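Local coordinates for protein AGR_C_1268p (Agrobacterium tumefaciens str. C58, PDB 2GHS) that probably binds a divalent metal such as calcium or zinc and may hydrolyse sugar lactones, as a regucalcin-like member of the SMP-30 gluconolactonase family, at residues 43-53 against 65-76; 287-295 against 303-311. All coordinates share one frame; numbering follows the deposited sequence.

Interaction 1. Residues 43-53 against 65-76; sequences LDETPMLLGEG and WFNILERELHEL. With EDO (1,2-ethanediol), chain D.
F66 N donates to E52 O at 2.8 Å and nearly straight (170°), within an antiparallel hydrogen-bonded pair. N67, the next residue, uses both ends of its amide. Its OD1 takes the backbone N of L50 at 3.0 Å (172° at the hydrogen). Its ND2 bonds E72 OE1 and a water that also accepts from L49 N. CG lies anti to the backbone N of N67 (chi1 -168°), which turns the amide toward the 48-50 loop. L50 O accepts from I68 N, and L50 CD2 packs on L69 CG (3.9 Å). H74 NE2 reaches E72 OE1 at 2.8 Å, from the opposite face of the carboxylate to N67 ND2. E72 at NE2 and K83 at ND1 hold the H74 ring between them. Selenomethionine M48 lies over one face of that ring, its SE 3.7 Å from the H74 centroid. The same SE meets the W65 ring at its edge, 3.5 Å from NE1. E52 CB packs on I68 CD1 (3.6 Å), while E52 OE2 accepts from ethanediol O2. A beta hairpin (strands 51-57 and 62-67) with E52, a predicted metal ligand, on its first strand is consistent with a beta-propeller blade.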
loop_
_atom_site.group_PDB
_atom_site.type_symbol
_atom_site.label_atom_id
_atom_site.label_comp_id
_atom_site.label_asym_id
_atom_site.label_seq_id
_atom_site.Cartn_x
_atom_site.Cartn_y
_atom_site.Cartn_z
ATOM N N LEU A 43 -16.711 -4.126 -1.732
ATOM C CA LEU A 43 -16.447 -3.714 -3.114
ATOM C C LEU A 43 -16.198 -4.889 -4.034
ATOM O O LEU A 43 -16.542 -4.814 -5.227
ATOM C CB LEU A 43 -15.260 -2.773 -3.187
ATOM C CG LEU A 43 -15.444 -1.391 -2.586
ATOM C CD1 LEU A 43 -14.167 -0.593 -2.695
ATOM C CD2 LEU A 43 -16.595 -0.685 -3.251
ATOM N N ASP A 44 -15.586 -5.934 -3.513
ATOM C CA ASP A 44 -15.320 -7.131 -4.279
ATOM C C ASP A 44 -15.449 -8.322 -3.340
ATOM O O ASP A 44 -14.763 -8.403 -2.331
ATOM C CB ASP A 44 -13.914 -7.048 -4.927
ATOM C CG ASP A 44 -13.546 -8.285 -5.747
ATOM O OD1 ASP A 44 -14.433 -9.054 -6.158
ATOM O OD2 ASP A 44 -12.347 -8.510 -5.971
ATOM N N GLU A 45 -16.337 -9.233 -3.709
ATOM C CA GLU A 45 -16.599 -10.449 -2.952
ATOM C C GLU A 45 -15.572 -11.553 -3.158
ATOM O O GLU A 45 -15.590 -12.546 -2.441
ATOM C CB GLU A 45 -17.999 -10.957 -3.281
ATOM C CG GLU A 45 -19.131 -9.961 -2.964
ATOM C CD GLU A 45 -19.596 -9.932 -1.495
ATOM O OE1 GLU A 45 -19.046 -10.712 -0.679
ATOM O OE2 GLU A 45 -20.524 -9.121 -1.172
ATOM N N THR A 46 -14.649 -11.390 -4.103
ATOM C CA THR A 46 -13.588 -12.374 -4.304
ATOM C C THR A 46 -12.581 -12.242 -3.197
ATOM O O THR A 46 -12.060 -11.162 -3.000
ATOM C CB THR A 46 -12.826 -12.101 -5.610
ATOM O OG1 THR A 46 -13.759 -11.909 -6.664
ATOM C CG2 THR A 46 -11.884 -13.228 -5.958
ATOM N N PRO A 47 -12.302 -13.322 -2.470
ATOM C CA PRO A 47 -11.267 -13.225 -1.425
ATOM C C PRO A 47 -9.866 -13.285 -1.971
ATOM O O PRO A 47 -9.545 -14.131 -2.820
ATOM C CB PRO A 47 -11.556 -14.422 -0.502
ATOM C CG PRO A 47 -12.431 -15.342 -1.294
ATOM C CD PRO A 47 -12.910 -14.673 -2.546
HETATM N N MSE A 48 -9.013 -12.416 -1.443
HETATM C CA MSE A 48 -7.616 -12.363 -1.824
HETATM C C MSE A 48 -6.788 -13.132 -0.826
HETATM O O MSE A 48 -6.913 -12.928 0.380
HETATM C CB MSE A 48 -7.099 -10.927 -1.786
HETATM C CG MSE A 48 -7.858 -9.953 -2.618
HETATM SE SE MSE A 48 -7.617 -10.234 -4.570
HETATM C CE MSE A 48 -9.186 -11.279 -4.860
ATOM N N LEU A 49 -5.894 -13.972 -1.328
ATOM C CA LEU A 49 -4.914 -14.624 -0.451
ATOM C C LEU A 49 -4.055 -13.553 0.203
ATOM O O LEU A 49 -3.867 -13.564 1.422
ATOM C CB LEU A 49 -4.084 -15.618 -1.250
ATOM C CG LEU A 49 -3.002 -16.355 -0.509
ATOM C CD1 LEU A 49 -3.647 -17.175 0.574
ATOM C CD2 LEU A 49 -2.217 -17.205 -1.540
ATOM N N LEU A 50 -3.591 -12.582 -0.590
ATOM C CA LEU A 50 -2.805 -11.478 -0.037
ATOM C C LEU A 50 -3.119 -10.220 -0.834
ATOM O O LEU A 50 -2.389 -9.834 -1.769
ATOM C CB LEU A 50 -1.307 -11.819 -0.014
ATOM C CG LEU A 50 -0.415 -10.780 0.681
ATOM C CD1 LEU A 50 -0.942 -10.424 2.026
ATOM C CD2 LEU A 50 1.043 -11.252 0.784
ATOM N N GLY A 51 -4.248 -9.600 -0.495
ATOM C CA GLY A 51 -4.653 -8.391 -1.146
ATOM C C GLY A 51 -3.742 -7.279 -0.694
ATOM O O GLY A 51 -3.517 -7.141 0.530
ATOM N N GLU A 52 -3.199 -6.495 -1.643
ATOM C CA GLU A 52 -2.246 -5.427 -1.299
ATOM C C GLU A 52 -2.090 -4.367 -2.372
ATOM O O GLU A 52 -2.550 -4.531 -3.518
ATOM C CB GLU A 52 -0.837 -6.016 -1.018
ATOM C CG GLU A 52 -0.422 -6.194 0.460
ATOM C CD GLU A 52 -0.197 -4.868 1.257
ATOM O OE1 GLU A 52 -0.478 -3.762 0.691
ATOM O OE2 GLU A 52 0.255 -4.970 2.451
ATOM N N GLY A 53 -1.447 -3.254 -1.999
ATOM C CA GLY A 53 -1.114 -2.256 -2.984
ATOM C C GLY A 53 -2.247 -1.544 -3.732
ATOM O O GLY A 53 -2.068 -1.201 -4.904
ATOM N N TRP A 65 -5.595 -3.205 -7.509
ATOM C CA TRP A 65 -4.820 -3.772 -6.389
ATOM C C TRP A 65 -4.201 -5.084 -6.821
ATOM O O TRP A 65 -4.461 -5.564 -7.943
ATOM C CB TRP A 65 -5.674 -3.954 -5.123
ATOM C CG TRP A 65 -6.791 -4.912 -5.224
ATOM C CD1 TRP A 65 -6.749 -6.257 -4.959
ATOM C CD2 TRP A 65 -8.139 -4.610 -5.569
ATOM N NE1 TRP A 65 -7.995 -6.800 -5.139
ATOM C CE2 TRP A 65 -8.866 -5.806 -5.506
ATOM C CE3 TRP A 65 -8.802 -3.427 -5.935
ATOM C CZ2 TRP A 65 -10.214 -5.873 -5.814
ATOM C CZ3 TRP A 65 -10.163 -3.491 -6.226
ATOM C CH2 TRP A 65 -10.841 -4.713 -6.172
ATOM N N PHE A 66 -3.372 -5.663 -5.952
ATOM C CA PHE A 66 -2.752 -6.912 -6.261
ATOM C C PHE A 66 -3.193 -8.042 -5.347
ATOM O O PHE A 66 -3.576 -7.831 -4.211
ATOM C CB PHE A 66 -1.214 -6.786 -6.151
ATOM C CG PHE A 66 -0.614 -5.816 -7.102
ATOM C CD1 PHE A 66 -0.488 -4.470 -6.746
ATOM C CD2 PHE A 66 -0.138 -6.239 -8.319
ATOM C CE1 PHE A 66 0.085 -3.553 -7.635
ATOM C CE2 PHE A 66 0.415 -5.350 -9.216
ATOM C CZ PHE A 66 0.518 -4.001 -8.880
ATOM N N ASN A 67 -3.098 -9.253 -5.879
ATOM C CA ASN A 67 -3.101 -10.500 -5.085
ATOM C C ASN A 67 -1.682 -11.031 -5.173
ATOM O O ASN A 67 -1.348 -11.716 -6.113
ATOM C CB ASN A 67 -4.115 -11.477 -5.626
ATOM C CG ASN A 67 -4.374 -12.649 -4.691
ATOM O OD1 ASN A 67 -3.882 -12.680 -3.580
ATOM N ND2 ASN A 67 -5.176 -13.611 -5.153
ATOM N N ILE A 68 -0.848 -10.619 -4.216
ATOM C CA ILE A 68 0.612 -10.668 -4.426
ATOM C C ILE A 68 1.083 -12.080 -4.765
ATOM O O ILE A 68 1.726 -12.312 -5.798
ATOM C CB ILE A 68 1.424 -10.139 -3.202
ATOM C CG1 ILE A 68 1.208 -8.651 -2.994
ATOM C CG2 ILE A 68 2.951 -10.413 -3.433
ATOM C CD1 ILE A 68 2.023 -8.117 -1.828
ATOM N N LEU A 69 0.778 -13.012 -3.886
ATOM C CA LEU A 69 1.324 -14.370 -3.958
ATOM C C LEU A 69 0.762 -15.159 -5.133
ATOM O O LEU A 69 1.386 -16.087 -5.573
ATOM C CB LEU A 69 1.046 -15.123 -2.651
ATOM C CG LEU A 69 1.560 -14.424 -1.370
ATOM C CD1 LEU A 69 1.224 -15.221 -0.121
ATOM C CD2 LEU A 69 3.062 -14.192 -1.459
ATOM N N GLU A 70 -0.391 -14.752 -5.672
ATOM C CA GLU A 70 -0.977 -15.418 -6.848
ATOM C C GLU A 70 -0.675 -14.706 -8.186
ATOM O O GLU A 70 -1.197 -15.098 -9.248
ATOM C CB GLU A 70 -2.494 -15.553 -6.687
ATOM C CG GLU A 70 -2.892 -16.379 -5.472
ATOM C CD GLU A 70 -2.877 -17.887 -5.707
ATOM O OE1 GLU A 70 -2.169 -18.377 -6.613
ATOM O OE2 GLU A 70 -3.606 -18.583 -4.970
ATOM N N ARG A 71 0.121 -13.647 -8.136
ATOM C CA ARG A 71 0.589 -12.951 -9.353
ATOM C C ARG A 71 -0.583 -12.370 -10.150
ATOM O O ARG A 71 -0.684 -12.581 -11.347
ATOM C CB ARG A 71 1.463 -13.853 -10.218
ATOM C CG ARG A 71 2.645 -14.446 -9.504
ATOM C CD ARG A 71 3.624 -15.184 -10.463
ATOM N NE ARG A 71 2.841 -15.990 -11.395
ATOM C CZ ARG A 71 2.381 -17.206 -11.161
ATOM N NH1 ARG A 71 2.769 -17.862 -10.102
ATOM N NH2 ARG A 71 1.587 -17.804 -12.042
ATOM N N GLU A 72 -1.503 -11.720 -9.443
ATOM C CA GLU A 72 -2.673 -11.086 -10.125
ATOM C C GLU A 72 -2.750 -9.600 -9.891
ATOM O O GLU A 72 -2.484 -9.142 -8.791
ATOM C CB GLU A 72 -3.981 -11.686 -9.622
ATOM C CG GLU A 72 -4.144 -13.156 -9.885
ATOM C CD GLU A 72 -5.296 -13.775 -9.093
ATOM O OE1 GLU A 72 -5.833 -13.198 -8.094
ATOM O OE2 GLU A 72 -5.657 -14.915 -9.500
ATOM N N LEU A 73 -3.149 -8.881 -10.923
ATOM C CA LEU A 73 -3.454 -7.464 -10.847
ATOM C C LEU A 73 -4.966 -7.356 -11.074
ATOM O O LEU A 73 -5.466 -7.726 -12.151
ATOM C CB LEU A 73 -2.725 -6.691 -11.961
ATOM C CG LEU A 73 -3.052 -5.206 -12.175
ATOM C CD1 LEU A 73 -2.804 -4.383 -10.946
ATOM C CD2 LEU A 73 -2.235 -4.682 -13.321
ATOM N N HIS A 74 -5.665 -6.844 -10.059
ATOM C CA HIS A 74 -7.111 -6.728 -10.034
ATOM C C HIS A 74 -7.523 -5.319 -10.390
ATOM O O HIS A 74 -6.890 -4.363 -9.978
ATOM C CB HIS A 74 -7.600 -7.095 -8.617
ATOM C CG HIS A 74 -7.468 -8.543 -8.344
ATOM N ND1 HIS A 74 -8.559 -9.387 -8.401
ATOM C CD2 HIS A 74 -6.391 -9.333 -8.135
ATOM C CE1 HIS A 74 -8.153 -10.629 -8.184
ATOM N NE2 HIS A 74 -6.842 -10.628 -8.043
ATOM N N GLU A 75 -8.596 -5.246 -11.178
ATOM C CA GLU A 75 -9.106 -3.985 -11.734
ATOM C C GLU A 75 -10.616 -3.964 -11.466
ATOM O O GLU A 75 -11.308 -4.914 -11.798
ATOM C CB GLU A 75 -8.857 -3.964 -13.237
ATOM C CG GLU A 75 -9.334 -2.720 -13.934
ATOM C CD GLU A 75 -9.154 -2.736 -15.449
ATOM O OE1 GLU A 75 -8.677 -3.746 -16.022
ATOM O OE2 GLU A 75 -9.493 -1.700 -16.075
ATOM N N LEU A 76 -11.094 -2.873 -10.848
ATOM C CA LEU A 76 -12.494 -2.696 -10.531
ATOM C C LEU A 76 -12.941 -1.329 -10.983
ATOM O O LEU A 76 -12.531 -0.320 -10.421
ATOM C CB LEU A 76 -12.738 -2.823 -9.018
ATOM C CG LEU A 76 -14.203 -2.631 -8.567
ATOM C CD1 LEU A 76 -15.103 -3.684 -9.180
ATOM C CD2 LEU A 76 -14.326 -2.620 -7.054
HETATM C C1 EDO D . 3.319 -8.442 4.086
HETATM O O1 EDO D . 3.080 -8.617 2.686
HETATM C C2 EDO D . 2.295 -7.412 4.587
HETATM O O2 EDO D . 2.474 -6.135 3.931
HETATM O O HOH W 1 -6.596 -15.612 -3.743
#

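Interaction 2. Residues 287-295 against 303-311; sequences LVTSAREHL and NPQHGLTFE
S290 OG donates to L308 O at 2.7 Å, in the carbonyl plane and on a lone pair. The hydroxyl sits between the backbone N and carbonyl carbon of its own residue (chi1 69°), and this turns it into the 305-308 turn. This is the buried, close-fitting part of the contact. G307 lies beside it with positive phi. L295 CD1 sits over the centre of the buried H306 ring, 3.3 Å from the centroid, in a CH-pi contact. N303 ND2, bonded to P269 O, lies over the opposite face. A water at the ring edge, near its plane, donates to A291 O. Another water adds to the join: it accepts from S290 N and donates to T309 OG1. Next to it the chains run as antiparallel strands. V288 and F310 form a hydrogen-bonded pair, with F310 N to V288 O at 2.9 Å and almost straight (177°). L287 packs on the methyl of T309, CG to CG2 3.9 Å. Strand 309-311 lies between 285-290 and 41-44 in a four-stranded sheet. A strand from near the N-terminus thus completes a sheet built from the C-terminal part, consistent with the ring closure of a beta-propeller. The looser side, nearer solvent, is that of R292 and P304. The R292 chain starts beside G307, with CG 4.2 Å from G307 CA, and runs out extended. Its NE donates to H306 O at 2.9 Å from above the carbonyl plane. Its NH2 adds weak bonds to P304 O and H306 O. P304 is exposed at the margin.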
loop_
_atom_site.group_PDB
_atom_site.type_symbol
_atom_site.label_atom_id
_atom_site.label_comp_id
_atom_site.label_asym_id
_atom_site.label_seq_id
_atom_site.Cartn_x
_atom_site.Cartn_y
_atom_site.Cartn_z
ATOM N N LEU A 287 -11.125 2.758 0.456
ATOM C CA LEU A 287 -11.042 1.308 0.154
ATOM C C LEU A 287 -10.034 0.637 1.083
ATOM O O LEU A 287 -9.021 1.270 1.413
ATOM C CB LEU A 287 -10.643 1.141 -1.334
ATOM C CG LEU A 287 -10.397 -0.264 -1.906
ATOM C CD1 LEU A 287 -10.586 -0.214 -3.401
ATOM C CD2 LEU A 287 -8.999 -0.766 -1.593
ATOM N N VAL A 288 -10.280 -0.621 1.484
ATOM C CA VAL A 288 -9.406 -1.360 2.406
ATOM C C VAL A 288 -9.307 -2.793 1.910
ATOM O O VAL A 288 -10.333 -3.449 1.736
ATOM C CB VAL A 288 -9.985 -1.368 3.842
ATOM C CG1 VAL A 288 -9.044 -2.038 4.759
ATOM C CG2 VAL A 288 -10.312 0.065 4.301
ATOM N N THR A 289 -8.090 -3.240 1.597
ATOM C CA THR A 289 -7.799 -4.618 1.258
ATOM C C THR A 289 -7.518 -5.444 2.498
ATOM O O THR A 289 -7.148 -4.938 3.577
ATOM C CB THR A 289 -6.603 -4.746 0.296
ATOM O OG1 THR A 289 -5.499 -3.973 0.770
ATOM C CG2 THR A 289 -6.981 -4.212 -1.075
ATOM N N SER A 290 -7.640 -6.744 2.303
ATOM C CA SER A 290 -7.345 -7.706 3.361
ATOM C C SER A 290 -6.793 -9.028 2.785
ATOM O O SER A 290 -6.632 -9.190 1.577
ATOM C CB SER A 290 -8.574 -7.970 4.246
ATOM O OG SER A 290 -9.594 -8.674 3.553
ATOM N N ALA A 291 -6.440 -9.929 3.680
ATOM C CA ALA A 291 -5.744 -11.170 3.298
ATOM C C ALA A 291 -6.330 -12.401 3.987
ATOM O O ALA A 291 -6.884 -12.321 5.086
ATOM C CB ALA A 291 -4.228 -11.068 3.646
ATOM N N ARG A 292 -6.176 -13.558 3.320
ATOM C CA ARG A 292 -6.427 -14.878 3.901
ATOM C C ARG A 292 -5.135 -15.627 4.252
ATOM O O ARG A 292 -5.180 -16.725 4.806
ATOM C CB ARG A 292 -7.214 -15.750 2.918
ATOM C CG ARG A 292 -8.651 -15.424 2.893
ATOM C CD ARG A 292 -9.497 -16.426 2.101
ATOM N NE ARG A 292 -10.884 -16.041 2.345
ATOM C CZ ARG A 292 -11.963 -16.716 1.987
ATOM N NH1 ARG A 292 -11.866 -17.866 1.333
ATOM N NH2 ARG A 292 -13.152 -16.217 2.296
ATOM N N GLU A 293 -3.989 -15.058 3.886
ATOM C CA GLU A 293 -2.693 -15.750 4.028
ATOM C C GLU A 293 -2.509 -16.287 5.448
ATOM O O GLU A 293 -2.740 -15.576 6.425
ATOM C CB GLU A 293 -1.538 -14.804 3.663
ATOM C CG GLU A 293 -0.116 -15.413 3.652
ATOM C CD GLU A 293 0.979 -14.338 3.709
ATOM O OE1 GLU A 293 0.693 -13.202 4.140
ATOM O OE2 GLU A 293 2.139 -14.625 3.343
ATOM N N HIS A 294 -2.115 -17.556 5.528
ATOM C CA HIS A 294 -1.803 -18.256 6.773
ATOM C C HIS A 294 -3.021 -18.732 7.560
ATOM O O HIS A 294 -2.878 -19.588 8.415
ATOM C CB HIS A 294 -0.924 -17.405 7.694
ATOM C CG HIS A 294 0.378 -16.986 7.084
ATOM N ND1 HIS A 294 0.842 -15.686 7.144
ATOM C CD2 HIS A 294 1.314 -17.693 6.403
ATOM C CE1 HIS A 294 2.014 -15.615 6.531
ATOM N NE2 HIS A 294 2.321 -16.817 6.069
ATOM N N LEU A 295 -4.203 -18.197 7.296
ATOM C CA LEU A 295 -5.391 -18.546 8.077
ATOM C C LEU A 295 -5.821 -19.975 7.808
ATOM O O LEU A 295 -5.897 -20.397 6.655
ATOM C CB LEU A 295 -6.555 -17.624 7.715
ATOM C CG LEU A 295 -6.464 -16.169 8.148
ATOM C CD1 LEU A 295 -7.723 -15.419 7.725
ATOM C CD2 LEU A 295 -6.268 -16.095 9.659
ATOM N N ASN A 303 -15.367 -16.826 9.476
ATOM C CA ASN A 303 -15.457 -15.471 8.941
ATOM C C ASN A 303 -15.104 -15.485 7.457
ATOM O O ASN A 303 -13.940 -15.279 7.075
ATOM C CB ASN A 303 -14.529 -14.496 9.686
ATOM C CG ASN A 303 -14.614 -13.082 9.128
ATOM O OD1 ASN A 303 -15.400 -12.821 8.225
ATOM N ND2 ASN A 303 -13.821 -12.169 9.679
ATOM N N PRO A 304 -16.112 -15.719 6.612
ATOM C CA PRO A 304 -15.870 -15.783 5.186
ATOM C C PRO A 304 -15.477 -14.446 4.573
ATOM O O PRO A 304 -15.078 -14.404 3.416
ATOM C CB PRO A 304 -17.230 -16.238 4.632
ATOM C CG PRO A 304 -17.914 -16.844 5.792
ATOM C CD PRO A 304 -17.527 -15.967 6.915
ATOM N N GLN A 305 -15.565 -13.358 5.337
ATOM C CA GLN A 305 -15.149 -12.077 4.797
ATOM C C GLN A 305 -13.648 -11.810 4.875
ATOM O O GLN A 305 -13.178 -10.781 4.388
ATOM C CB GLN A 305 -15.944 -10.947 5.422
ATOM C CG GLN A 305 -17.440 -11.084 5.162
ATOM C CD GLN A 305 -18.173 -9.828 5.537
ATOM O OE1 GLN A 305 -18.416 -9.589 6.713
ATOM N NE2 GLN A 305 -18.540 -9.024 4.549
ATOM N N HIS A 306 -12.876 -12.739 5.432
ATOM C CA HIS A 306 -11.423 -12.615 5.363
ATOM C C HIS A 306 -11.033 -12.516 3.912
ATOM O O HIS A 306 -11.463 -13.334 3.098
ATOM C CB HIS A 306 -10.714 -13.847 5.924
ATOM C CG HIS A 306 -10.692 -13.949 7.424
ATOM N ND1 HIS A 306 -10.122 -12.982 8.229
ATOM C CD2 HIS A 306 -11.096 -14.938 8.250
ATOM C CE1 HIS A 306 -10.183 -13.380 9.483
ATOM N NE2 HIS A 306 -10.790 -14.550 9.530
ATOM N N GLY A 307 -10.185 -11.560 3.592
ATOM C CA GLY A 307 -9.625 -11.439 2.234
ATOM C C GLY A 307 -10.401 -10.566 1.256
ATOM O O GLY A 307 -9.900 -10.225 0.174
ATOM N N LEU A 308 -11.605 -10.165 1.646
ATOM C CA LEU A 308 -12.421 -9.312 0.799
ATOM C C LEU A 308 -11.882 -7.877 0.798
ATOM O O LEU A 308 -11.049 -7.497 1.608
ATOM C CB LEU A 308 -13.886 -9.364 1.287
ATOM C CG LEU A 308 -14.733 -10.531 0.796
ATOM C CD1 LEU A 308 -14.020 -11.851 0.896
ATOM C CD2 LEU A 308 -16.160 -10.561 1.468
ATOM N N THR A 309 -12.360 -7.084 -0.166
ATOM C CA THR A 309 -11.980 -5.691 -0.339
ATOM C C THR A 309 -13.215 -4.865 -0.016
ATOM O O THR A 309 -14.319 -5.113 -0.553
ATOM C CB THR A 309 -11.485 -5.466 -1.785
ATOM O OG1 THR A 309 -10.357 -6.331 -2.047
ATOM C CG2 THR A 309 -11.096 -4.056 -2.051
ATOM N N PHE A 310 -13.041 -3.919 0.891
ATOM C CA PHE A 310 -14.131 -3.143 1.476
ATOM C C PHE A 310 -14.045 -1.650 1.176
ATOM O O PHE A 310 -13.024 -1.157 0.766
ATOM C CB PHE A 310 -14.117 -3.298 2.995
ATOM C CG PHE A 310 -14.046 -4.717 3.459
ATOM C CD1 PHE A 310 -15.195 -5.514 3.540
ATOM C CD2 PHE A 310 -12.815 -5.295 3.827
ATOM C CE1 PHE A 310 -15.100 -6.877 3.920
ATOM C CE2 PHE A 310 -12.740 -6.642 4.236
ATOM C CZ PHE A 310 -13.858 -7.430 4.251
ATOM N N GLU A 311 -15.134 -0.952 1.398
ATOM C CA GLU A 311 -15.148 0.516 1.499
ATOM C C GLU A 311 -15.737 0.891 2.847
ATOM O O GLU A 311 -16.797 0.386 3.239
ATOM C CB GLU A 311 -16.009 1.086 0.377
ATOM C CG GLU A 311 -16.042 2.573 0.240
ATOM C CD GLU A 311 -17.076 2.966 -0.795
ATOM O OE1 GLU A 311 -16.798 2.895 -1.990
ATOM O OE2 GLU A 311 -18.218 3.309 -0.430
HETATM O O HOH W 2 -8.445 -7.575 -0.398
HETATM O O HOH W 3 -8.664 -11.029 6.551
#

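In the fold
The centres of interactions 1 and 2 are about 10 Å apart, and the segments touch. L43 N lies 2.8 Å from T309 O, and M48 N lies 2.9 Å from G307 O; both are probable hydrogen bonds. Segment 43-53 leaves the sheet of interaction 2 at strand 41-44 and enters the next sheet at strand 51-57. Both contacts border the predicted active site. The side chain of E52 is about 4 Å from that of D233, the predicted proton donor/acceptor, and about 5 Å from that of T289. The ethanediol held by E52, probably from the crystallisation liquor, occupies this predicted pocket. It also bonds R135 and N137, predicted substrate-binding residues, and N182, a predicted metal ligand.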